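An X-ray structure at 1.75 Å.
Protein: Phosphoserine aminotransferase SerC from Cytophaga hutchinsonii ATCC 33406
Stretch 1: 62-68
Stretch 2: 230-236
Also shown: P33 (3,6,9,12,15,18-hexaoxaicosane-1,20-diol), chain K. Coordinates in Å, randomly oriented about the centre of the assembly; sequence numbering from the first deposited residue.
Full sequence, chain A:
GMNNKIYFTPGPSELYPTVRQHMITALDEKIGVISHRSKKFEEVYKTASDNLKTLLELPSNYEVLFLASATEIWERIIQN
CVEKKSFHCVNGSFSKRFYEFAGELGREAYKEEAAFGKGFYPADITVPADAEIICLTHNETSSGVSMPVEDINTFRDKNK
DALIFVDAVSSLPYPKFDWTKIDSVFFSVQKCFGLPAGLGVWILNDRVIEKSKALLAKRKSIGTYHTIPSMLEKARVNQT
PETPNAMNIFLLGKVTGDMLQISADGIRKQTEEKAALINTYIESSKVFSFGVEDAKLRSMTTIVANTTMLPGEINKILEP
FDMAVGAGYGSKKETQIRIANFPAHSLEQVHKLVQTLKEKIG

Stretch 1 62-68: YEVLFLA
Stretch 2, residues 230-236: SMLEKAR

Residues 62-67 form an extended strand that packs against a helix that includes residues 230-235 and begins earlier in the chain. The two axes approach to 8.9 Å, and their N-to-C directions make an angle of 108°, so the helix lies steeply across the strand. Register is set by Leu65 and Ala235, whose CA atoms are 6.9 Å apart. The strand has phi/psi values near -115/140, drifting to -130/-171 at Leu67, with Ala68 turning to -88/-30. The helix keeps values near -65/-40; Ala235 N donates a hydrogen bond to Met231 O at 2.8 Å and Arg236 N one to Leu232 O at 3.0 Å; the hydrogen bond from Lys234 N to Ser230 O, at 3.5 Å, is weak.

No hydrogen bond joins the stretches, and the 307 Å² they bury rests on apolar packing. Strand alternation directs the CA-to-CB bonds of Glu63 and Leu65 toward the helix, while those of Val64 and Phe66 point sideways. On the helix, Met231 and Ala235, one turn apart, point toward the strand.

Leu65 (chi1 m, chi2 t) is the central bump. Leu65 CD2 rests 3.7 Å from Ala235 CB, where the CA atoms of the two stretches are nearest each other, and lies 4.3 Å from Leu232 N. The other methyl, Leu65 CD1, meets Met231 CE at 3.8 Å. Met231, a selenomethionine with chi angles m, t, m, reaches out from the helix toward the strand and fills the space beside two leucines: its CE adjoins Leu65, while its SE lies 3.7 Å from Leu67 CG. Leu67 (m, p) starts sideways from the backbone, but the end of its side chain comes nearer to the helix, so that its CG lies beside the selenium.

At the other end of the contact, Leu232 (t, p) also leaves its CA sideways and bends nearer, placing CD1 3.8 Å from Glu63 CG. The aliphatic part of Glu63 thus supplies the packing surface while its carboxylate serves polar partners. Its chi angles of -172°, 60° and 76° fold the side chain so that Glu63 OE2 accepts a hydrogen bond from Val64 N at 2.9 Å, nearly straight at 169°. Glu63 OE1 receives a weak hydrogen bond from O1 of P33 at 3.1 Å.

This glycol, probably from the crystallisation liquor, also borders Arg236 (m, t, t, chi4 173°). P33 C3 sits at the guanidinium edge, near its plane, 3.4 Å from Arg236 NH2.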

# COMPACT_ATOMS: atom_id res chain seq x y z
N TYR A 62 -23.64 -4.91 -1.78
CA TYR A 62 -22.25 -4.54 -2.06
C TYR A 62 -21.48 -4.10 -0.81
O TYR A 62 -22.03 -3.48 0.10
CB TYR A 62 -22.16 -3.40 -3.08
CG TYR A 62 -22.27 -3.84 -4.52
CD1 TYR A 62 -23.51 -4.14 -5.10
CD2 TYR A 62 -21.14 -3.96 -5.32
CE1 TYR A 62 -23.58 -4.53 -6.44
CE2 TYR A 62 -21.22 -4.32 -6.65
CZ TYR A 62 -22.41 -4.62 -7.20
OH TYR A 62 -22.44 -4.97 -8.54
N GLU A 63 -20.19 -4.38 -0.84
CA GLU A 63 -19.25 -3.94 0.19
C GLU A 63 -18.06 -3.20 -0.44
O GLU A 63 -17.80 -3.31 -1.64
CB GLU A 63 -18.76 -5.11 1.02
CG GLU A 63 -17.95 -4.61 2.20
CD GLU A 63 -18.75 -3.70 3.10
OE1 GLU A 63 -19.59 -4.28 3.85
OE2 GLU A 63 -18.55 -2.45 3.06
N VAL A 64 -17.39 -2.42 0.39
CA VAL A 64 -16.24 -1.64 -0.02
C VAL A 64 -15.05 -2.18 0.75
O VAL A 64 -15.12 -2.27 1.98
CB VAL A 64 -16.42 -0.14 0.36
CG1 VAL A 64 -15.11 0.64 0.18
CG2 VAL A 64 -17.52 0.53 -0.43
N LEU A 65 -13.98 -2.54 0.04
CA LEU A 65 -12.74 -3.02 0.64
C LEU A 65 -11.55 -2.16 0.21
O LEU A 65 -11.45 -1.73 -0.94
CB LEU A 65 -12.43 -4.49 0.29
CG LEU A 65 -13.55 -5.48 0.66
CD1 LEU A 65 -13.10 -6.89 0.19
CD2 LEU A 65 -13.88 -5.46 2.18
N PHE A 66 -10.67 -1.92 1.17
CA PHE A 66 -9.46 -1.16 0.92
C PHE A 66 -8.19 -2.03 0.82
O PHE A 66 -7.92 -2.88 1.68
CB PHE A 66 -9.22 -0.11 1.99
CG PHE A 66 -10.32 0.91 2.10
CD1 PHE A 66 -10.68 1.72 1.02
CD2 PHE A 66 -11.02 1.05 3.27
CE1 PHE A 66 -11.69 2.66 1.14
CE2 PHE A 66 -12.04 1.99 3.39
CZ PHE A 66 -12.39 2.78 2.32
N LEU A 67 -7.46 -1.79 -0.27
CA LEU A 67 -6.20 -2.47 -0.59
C LEU A 67 -5.12 -1.43 -0.93
O LEU A 67 -5.33 -0.22 -0.79
CB LEU A 67 -6.35 -3.52 -1.68
CG LEU A 67 -7.38 -4.63 -1.38
CD1 LEU A 67 -8.82 -4.21 -1.64
CD2 LEU A 67 -7.04 -5.95 -2.16
N ALA A 68 -3.97 -1.90 -1.42
CA ALA A 68 -2.82 -0.97 -1.59
C ALA A 68 -2.79 -0.28 -2.93
O ALA A 68 -2.26 0.81 -3.08
CB ALA A 68 -1.49 -1.75 -1.39
N SER A 230 -10.99 -12.57 4.88
CA SER A 230 -10.10 -11.86 5.81
C SER A 230 -10.46 -10.37 5.83
O SER A 230 -10.66 -9.76 6.87
CB SER A 230 -8.64 -12.11 5.48
OG SER A 230 -7.78 -11.27 6.25
N MSE A 231 -10.56 -9.78 4.64
CA MSE A 231 -10.84 -8.35 4.51
C MSE A 231 -12.24 -8.00 5.00
O MSE A 231 -12.46 -6.93 5.63
CB MSE A 231 -10.64 -7.89 3.06
CG MSE A 231 -9.17 -7.87 2.62
SE MSE A 231 -8.93 -7.11 0.89
CE MSE A 231 -9.72 -8.55 -0.16
N LEU A 232 -13.18 -8.90 4.74
CA LEU A 232 -14.58 -8.68 5.06
C LEU A 232 -14.81 -8.68 6.55
O LEU A 232 -15.54 -7.83 7.09
CB LEU A 232 -15.47 -9.71 4.34
CG LEU A 232 -16.97 -9.46 4.24
CD1 LEU A 232 -17.27 -8.09 3.56
CD2 LEU A 232 -17.57 -10.63 3.45
N GLU A 233 -14.15 -9.60 7.23
CA GLU A 233 -14.29 -9.74 8.66
C GLU A 233 -13.87 -8.42 9.34
O GLU A 233 -14.54 -7.92 10.26
CB GLU A 233 -13.42 -10.91 9.12
CG GLU A 233 -13.47 -11.21 10.56
CD GLU A 233 -12.60 -12.40 10.90
OE1 GLU A 233 -11.46 -12.49 10.36
OE2 GLU A 233 -13.06 -13.24 11.69
N LYS A 234 -12.76 -7.87 8.86
CA LYS A 234 -12.25 -6.60 9.39
C LYS A 234 -13.13 -5.42 8.93
O LYS A 234 -13.43 -4.53 9.74
CB LYS A 234 -10.76 -6.39 9.06
CG LYS A 234 -9.86 -7.23 9.90
CD LYS A 234 -9.83 -6.78 11.32
CE LYS A 234 -8.74 -7.42 12.13
NZ LYS A 234 -9.17 -8.65 12.75
N ALA A 235 -13.59 -5.44 7.68
CA ALA A 235 -14.42 -4.34 7.15
C ALA A 235 -15.67 -4.15 7.99
O ALA A 235 -16.14 -3.03 8.21
CB ALA A 235 -14.82 -4.57 5.66
N ARG A 236 -16.15 -5.26 8.53
CA ARG A 236 -17.39 -5.26 9.34
C ARG A 236 -17.22 -4.58 10.72
O ARG A 236 -18.21 -4.18 11.36
CB ARG A 236 -18.01 -6.67 9.36
CG ARG A 236 -18.59 -6.93 7.95
CD ARG A 236 -19.13 -8.31 7.66
NE ARG A 236 -19.89 -8.26 6.40
CZ ARG A 236 -20.39 -9.31 5.76
NH1 ARG A 236 -20.19 -10.54 6.25
NH2 ARG A 236 -21.07 -9.14 4.63
O4 P33 K . -22.99 -8.60 0.46
C3 P33 K . -22.45 -8.07 1.68
C2 P33 K . -22.88 -6.63 1.98
O1 P33 K . -21.98 -6.11 2.99